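Local coordinates for uncharacterized protein (Methanothermobacter thermautotrophicus, PDB 1L1S) that is of unknown function but belongs to the DsrE/DsrF-like family, so a role related to the sulfur transfer of characterised relatives is possible, at residues S16-L19 against L20-N24; R26-M29 against A30-S34; F69-S73 against N74-A78. All blocks are in the same frame, centred on the assembly; numbering follows the deposited sequence.

Contact 1: residues S16-L19 against L20-N24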
# COMPACT_ATOMS: atom_id res chain seq x y z
N SER A 16 1.99 -10.59 -12.90
CA SER A 16 1.51 -9.22 -13.09
C SER A 16 2.00 -8.23 -12.02
O SER A 16 2.37 -7.11 -12.35
CB SER A 16 -0.02 -9.21 -13.16
OG SER A 16 -0.57 -10.10 -12.20
N ARG A 17 2.03 -8.63 -10.76
CA ARG A 17 2.50 -7.72 -9.72
C ARG A 17 4.00 -7.42 -9.87
O ARG A 17 4.44 -6.29 -9.72
CB ARG A 17 2.24 -8.33 -8.34
CG ARG A 17 2.49 -7.38 -7.17
CD ARG A 17 1.20 -7.01 -6.46
NE ARG A 17 0.39 -6.04 -7.20
CZ ARG A 17 -0.93 -6.13 -7.36
NH1 ARG A 17 -1.60 -7.15 -6.84
NH2 ARG A 17 -1.58 -5.18 -8.03
N VAL A 18 4.77 -8.45 -10.18
CA VAL A 18 6.21 -8.29 -10.34
C VAL A 18 6.51 -7.37 -11.52
O VAL A 18 7.31 -6.46 -11.41
CB VAL A 18 6.91 -9.67 -10.51
CG1 VAL A 18 8.40 -9.48 -10.70
CG2 VAL A 18 6.62 -10.54 -9.30
N LEU A 19 5.87 -7.61 -12.65
CA LEU A 19 6.11 -6.77 -13.82
C LEU A 19 5.65 -5.34 -13.55
O LEU A 19 6.21 -4.38 -14.09
CB LEU A 19 5.41 -7.36 -15.05
CG LEU A 19 6.00 -8.71 -15.53
CD1 LEU A 19 5.20 -9.26 -16.73
CD2 LEU A 19 7.47 -8.51 -15.91
N LEU A 20 4.62 -5.18 -12.73
CA LEU A 20 4.14 -3.84 -12.42
C LEU A 20 5.22 -3.09 -11.61
O LEU A 20 5.50 -1.92 -11.88
CB LEU A 20 2.82 -3.89 -11.64
CG LEU A 20 2.13 -2.53 -11.54
CD1 LEU A 20 2.00 -1.93 -12.93
CD2 LEU A 20 0.75 -2.67 -10.89
N LEU A 21 5.81 -3.75 -10.62
CA LEU A 21 6.87 -3.14 -9.82
C LEU A 21 8.03 -2.72 -10.73
O LEU A 21 8.51 -1.59 -10.66
CB LEU A 21 7.40 -4.14 -8.79
CG LEU A 21 8.77 -3.87 -8.14
CD1 LEU A 21 8.64 -2.76 -7.13
CD2 LEU A 21 9.28 -5.13 -7.45
N ILE A 22 8.49 -3.66 -11.55
CA ILE A 22 9.59 -3.40 -12.47
C ILE A 22 9.27 -2.18 -13.34
O ILE A 22 10.09 -1.27 -13.47
CB ILE A 22 9.83 -4.60 -13.39
CG1 ILE A 22 10.32 -5.79 -12.55
CG2 ILE A 22 10.83 -4.24 -14.49
CD1 ILE A 22 10.40 -7.07 -13.32
N SER A 23 8.08 -2.18 -13.92
CA SER A 23 7.63 -1.09 -14.76
C SER A 23 7.61 0.21 -13.98
O SER A 23 8.05 1.25 -14.48
CB SER A 23 6.24 -1.38 -15.32
OG SER A 23 5.63 -0.17 -15.76
N ASN A 24 7.08 0.16 -12.76
CA ASN A 24 7.03 1.36 -11.92
C ASN A 24 8.43 1.90 -11.61
O ASN A 24 8.65 3.11 -11.59
CB ASN A 24 6.28 1.07 -10.62
CG ASN A 24 4.80 0.82 -10.85
OD1 ASN A 24 4.25 1.21 -11.88
ND2 ASN A 24 4.14 0.19 -9.89
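Val18 and Ile22 meet one turn apart on helix 15-31, the crossover helix between parallel strands 4-10 and 35-41 of a beta-alpha-beta unit, and their contact combines main-chain bonding with methyl packing. Four successive i to i+4 hydrogen bonds form the polar part, as in a regular alpha-helix: Leu20 N to Ser16 O, Leu21 N to Arg17 O, Ile22 N to Val18 O and Ser23 N to Leu19 O, all 2.9 to 3.0 Å long. The Ile22 to Val18 link is almost straight, with an N-H...O angle of 176°, whereas that from Leu20 to Ser16 is more bent, at 142°.

The apolar part lies beside the third bond. Ile22 CG1 stands opposite its own carbonyl carbon (chi1 -66°), which swings the longer branch back along the helix, with CG1 3.3 Å from Val18 O. The end of that branch serves two neighbours: Ile22 CD1 is 4.1 Å from Val18 CG1, where the two side chains run askew, and 4.2 Å from Leu19 CD2, where they lie alongside and point the same way. Inward, Leu21 packs on Phe8 and Ile10 of strand 4-10, while Val18 touches Val48 and Tyr55.

Charge enters at Arg17, whose NH2 comes 4.5 Å from Leu20 CD2, the methyl lying oblique to the guanidinium. The same NH2 has long, weak ion pairs with Asp11 and Glu12 of the second subunit and lies near the like-charged Arg112 of that subunit. Ser16 OG hydrogen-bonds to Asp14 OD1, which also accepts from Arg17 N.

Chemically, the bonded carbonyls keep main-chain polarity within the helix, leaving Val18, Leu21 and Ile22 to supply a hydrocarbon surface for the interior, while the weak pairs of Arg17 probably offset the nearby charge of Arg112.

Contact 2: residues R26-M29 against A30-S34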
# COMPACT_ATOMS: atom_id res chain seq x y z
N ARG A 26 11.21 1.61 -13.45
CA ARG A 26 11.75 2.23 -14.66
C ARG A 26 11.05 3.55 -14.96
O ARG A 26 11.70 4.53 -15.29
CB ARG A 26 11.62 1.27 -15.84
CG ARG A 26 12.59 0.12 -15.78
CD ARG A 26 12.43 -0.83 -16.96
NE ARG A 26 13.48 -1.86 -16.92
CZ ARG A 26 13.27 -3.15 -17.14
NH1 ARG A 26 12.06 -3.61 -17.42
NH2 ARG A 26 14.29 -4.00 -17.05
N ASN A 27 9.73 3.56 -14.84
CA ASN A 27 8.92 4.75 -15.10
C ASN A 27 9.41 5.88 -14.20
O ASN A 27 9.62 7.02 -14.65
CB ASN A 27 7.45 4.43 -14.79
CG ASN A 27 6.50 5.61 -15.07
OD1 ASN A 27 5.35 5.41 -15.48
ND2 ASN A 27 6.97 6.83 -14.84
N LEU A 28 9.60 5.55 -12.93
CA LEU A 28 10.05 6.51 -11.95
C LEU A 28 11.41 7.11 -12.30
O LEU A 28 11.60 8.31 -12.21
CB LEU A 28 10.09 5.83 -10.58
CG LEU A 28 10.22 6.74 -9.37
CD1 LEU A 28 9.09 7.76 -9.37
CD2 LEU A 28 10.17 5.89 -8.11
N MSE A 29 12.36 6.27 -12.72
CA MSE A 29 13.68 6.78 -13.08
C MSE A 29 13.67 7.73 -14.27
O MSE A 29 14.55 8.58 -14.42
CB MSE A 29 14.64 5.62 -13.36
CG MSE A 29 14.93 4.78 -12.15
SE MSE A 29 16.18 3.34 -12.55
CE MSE A 29 15.15 2.35 -13.86
N ALA A 30 12.66 7.60 -15.13
CA ALA A 30 12.53 8.44 -16.31
C ALA A 30 11.72 9.72 -16.07
O ALA A 30 11.94 10.71 -16.75
CB ALA A 30 11.91 7.64 -17.44
N ASP A 31 10.80 9.69 -15.10
CA ASP A 31 9.96 10.86 -14.81
C ASP A 31 10.54 11.81 -13.77
O ASP A 31 10.13 12.97 -13.69
CB ASP A 31 8.56 10.42 -14.36
CG ASP A 31 7.56 11.58 -14.33
OD1 ASP A 31 7.17 12.06 -15.42
OD2 ASP A 31 7.17 12.01 -13.21
N LEU A 32 11.47 11.32 -12.97
CA LEU A 32 12.11 12.14 -11.94
C LEU A 32 13.57 12.37 -12.28
O LEU A 32 14.31 11.43 -12.55
CB LEU A 32 12.01 11.44 -10.58
CG LEU A 32 10.82 11.72 -9.66
CD1 LEU A 32 9.55 12.01 -10.45
CD2 LEU A 32 10.63 10.53 -8.73
N GLU A 33 13.98 13.64 -12.26
CA GLU A 33 15.35 14.03 -12.56
C GLU A 33 16.34 13.25 -11.72
O GLU A 33 17.28 12.63 -12.22
CB GLU A 33 15.58 15.51 -12.25
CG GLU A 33 14.67 16.51 -12.95
CD GLU A 33 14.72 17.89 -12.27
OE1 GLU A 33 14.08 18.05 -11.20
OE2 GLU A 33 15.41 18.80 -12.79
N SER A 34 16.12 13.31 -10.41
CA SER A 34 16.99 12.66 -9.44
C SER A 34 16.20 11.85 -8.40
O SER A 34 15.41 12.40 -7.63
CB SER A 34 17.81 13.72 -8.72
OG SER A 34 18.48 13.17 -7.60
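Leu28 and Leu32 cross at an angle at the end of helix 15-31, with CD1 of Leu28 nearest to CD2 of Leu32. Leu28 CG lies opposite the backbone N (chi1 -166°), an orientation that carries its branch forward to the later residue. The modelled separation of Leu28 CD1 and Leu32 CD2, 3.2 Å, is tighter than ordinary packing, and Leu32 has unusual torsions, so this closeness is doubtful in detail. Both leucines also rest on strand 4-10, Leu28 on Val6 and Phe8 and Leu32 on Tyr4.

Asn27 and Asp31 adopt a different arrangement: they run side by side in the same direction, the amide and carboxylate planes turned 74° apart. Asn27 ND2 approaches the Asp31 methylene, CB, at 4.0 Å. The carboxylate is engaged by a salt bridge between OD2 and Arg102 and a hydrogen bond between OD1 and Ser94 OG, both residues of the second subunit.

Beneath these pairs, Asp31 N bonds to Asn27 O at 3.0 Å and Leu32 N to Leu28 O at 3.1 Å. Leu32 is the first residue to leave helical backbone angles, and the weak bonds of Ala30 N to Asn27 O and Asp31 N to Leu28 O accompany the closing turn.

The leucines thus lie against the sheet and also touch the second subunit, while Asp31 pairs its carboxylate with Arg102 and Ser94 of that subunit, which is likely to favour its charged form.

Contact 3: residues F69-S73 against N74-A78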
# COMPACT_ATOMS: atom_id res chain seq x y z
N PHE A 69 18.01 -3.68 -4.30
CA PHE A 69 17.01 -4.66 -3.91
C PHE A 69 17.42 -5.23 -2.56
O PHE A 69 18.58 -5.58 -2.36
CB PHE A 69 16.91 -5.78 -4.95
CG PHE A 69 16.31 -5.33 -6.25
CD1 PHE A 69 17.10 -4.68 -7.20
CD2 PHE A 69 14.97 -5.55 -6.53
CE1 PHE A 69 16.55 -4.26 -8.40
CE2 PHE A 69 14.41 -5.13 -7.72
CZ PHE A 69 15.20 -4.49 -8.66
N CYS A 70 16.47 -5.30 -1.64
CA CYS A 70 16.70 -5.78 -0.28
C CYS A 70 15.82 -6.97 0.08
O CYS A 70 14.61 -6.93 -0.08
CB CYS A 70 16.42 -4.65 0.71
SG CYS A 70 17.25 -3.09 0.29
N ALA A 71 16.46 -8.03 0.57
CA ALA A 71 15.77 -9.25 0.98
C ALA A 71 15.68 -9.23 2.50
O ALA A 71 16.55 -8.68 3.17
CB ALA A 71 16.54 -10.48 0.50
N CYS A 72 14.62 -9.83 3.04
CA CYS A 72 14.40 -9.85 4.47
C CYS A 72 15.16 -10.99 5.15
O CYS A 72 14.94 -12.17 4.85
CB CYS A 72 12.90 -9.98 4.76
SG CYS A 72 12.48 -9.85 6.49
N SER A 73 16.06 -10.62 6.06
CA SER A 73 16.88 -11.58 6.79
C SER A 73 16.05 -12.67 7.47
O SER A 73 16.48 -13.82 7.57
CB SER A 73 17.73 -10.84 7.84
OG SER A 73 18.64 -11.71 8.50
N ASN A 74 14.86 -12.31 7.94
CA ASN A 74 13.97 -13.24 8.63
C ASN A 74 13.24 -14.16 7.66
O ASN A 74 13.36 -15.39 7.74
CB ASN A 74 12.95 -12.46 9.47
CG ASN A 74 13.61 -11.59 10.53
OD1 ASN A 74 13.00 -10.64 11.04
ND2 ASN A 74 14.86 -11.91 10.87
N THR A 75 12.49 -13.57 6.74
CA THR A 75 11.75 -14.37 5.77
C THR A 75 12.66 -15.43 5.15
O THR A 75 12.26 -16.59 5.02
CB THR A 75 11.15 -13.50 4.63
OG1 THR A 75 12.21 -12.95 3.83
CG2 THR A 75 10.32 -12.36 5.21
N LEU A 76 13.88 -15.04 4.78
CA LEU A 76 14.84 -15.96 4.17
C LEU A 76 14.87 -17.29 4.87
O LEU A 76 14.63 -18.33 4.27
CB LEU A 76 16.25 -15.38 4.16
CG LEU A 76 16.55 -14.27 3.16
CD1 LEU A 76 18.05 -13.96 3.21
CD2 LEU A 76 16.14 -14.70 1.76
N ARG A 77 15.19 -17.25 6.16
CA ARG A 77 15.25 -18.44 6.99
C ARG A 77 13.89 -19.14 6.89
O ARG A 77 13.80 -20.29 6.46
CB ARG A 77 15.54 -18.04 8.44
CG ARG A 77 15.33 -19.14 9.47
CD ARG A 77 15.80 -18.68 10.85
NE ARG A 77 15.52 -19.68 11.89
CZ ARG A 77 15.99 -19.61 13.14
NH1 ARG A 77 16.77 -18.60 13.51
NH2 ARG A 77 15.69 -20.56 14.02
N ALA A 78 12.85 -18.42 7.29
CA ALA A 78 11.49 -18.94 7.25
C ALA A 78 11.24 -19.68 5.95
O ALA A 78 10.49 -20.65 5.92
CB ALA A 78 10.48 -17.79 7.39
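The Cys72 carbonyl is the flat group on which Thr75 and Leu76 converge, and its oxygen accepts two hydrogen bonds. Leu76 N arrives nearly along the C=O axis, 3.1 Å from Cys72 O, in a nearly straight bond. Thr75 OG1, 3.0 Å from the same Cys72 O, comes from well off that line, with a C=O...donor angle of 119°, and is tilted out of the carbonyl plane. Leu76 CG also lies against this oxygen.

The threonine reaches it because OG1 sits between the backbone N and the carbonyl carbon (chi1 68°). This leaves CG2 to pack on the cysteine: Thr75 CG2 is 3.5 Å from Cys72 CB and 3.6 Å from Cys72 SG. Here strand 68-72 of the parallel sheet gives way to helix 73-78, the first connection of the beta-alpha-beta unit that returns through strand 91-93; the axes of the short strand and helix segments stand at 54°. An alanine in place of Thr75 would remove both OG1 and CG2, and is likely to leave Cys72 O with the Leu76 bond alone of these two and to open a gap beside the sulfur.

Further back, Ala71 CB makes a looser apolar contact with Leu76 CD2, at 4.4 Å. Tyr42 touches both Cys72 and Thr75, and Asn27 of the third subunit packs on Cys72 and Asn74.

Overall arrangement
Contacts 1 and 2 follow one another on helix 15-31, their centres 15 Å apart, in the beta-alpha-beta unit of strands 4-10 and 35-41. Contact 3 comes later, where strand 68-72 meets helix 73-78, its centre 20 Å from that of contact 1 and 27 Å from that of contact 2, across the chain's centre from both. The common element is the parallel sheet, in which strand 35-41 lies between 4-10 and 68-72. Contacts 1 and 2 face the second subunit: Asn27 of contact 2 packs on Asn74 there. Cys72 and Asn74 of contact 3 pack on Asn27 of the third, so contacts 2 and 3 present opposite halves of the same kind of interface.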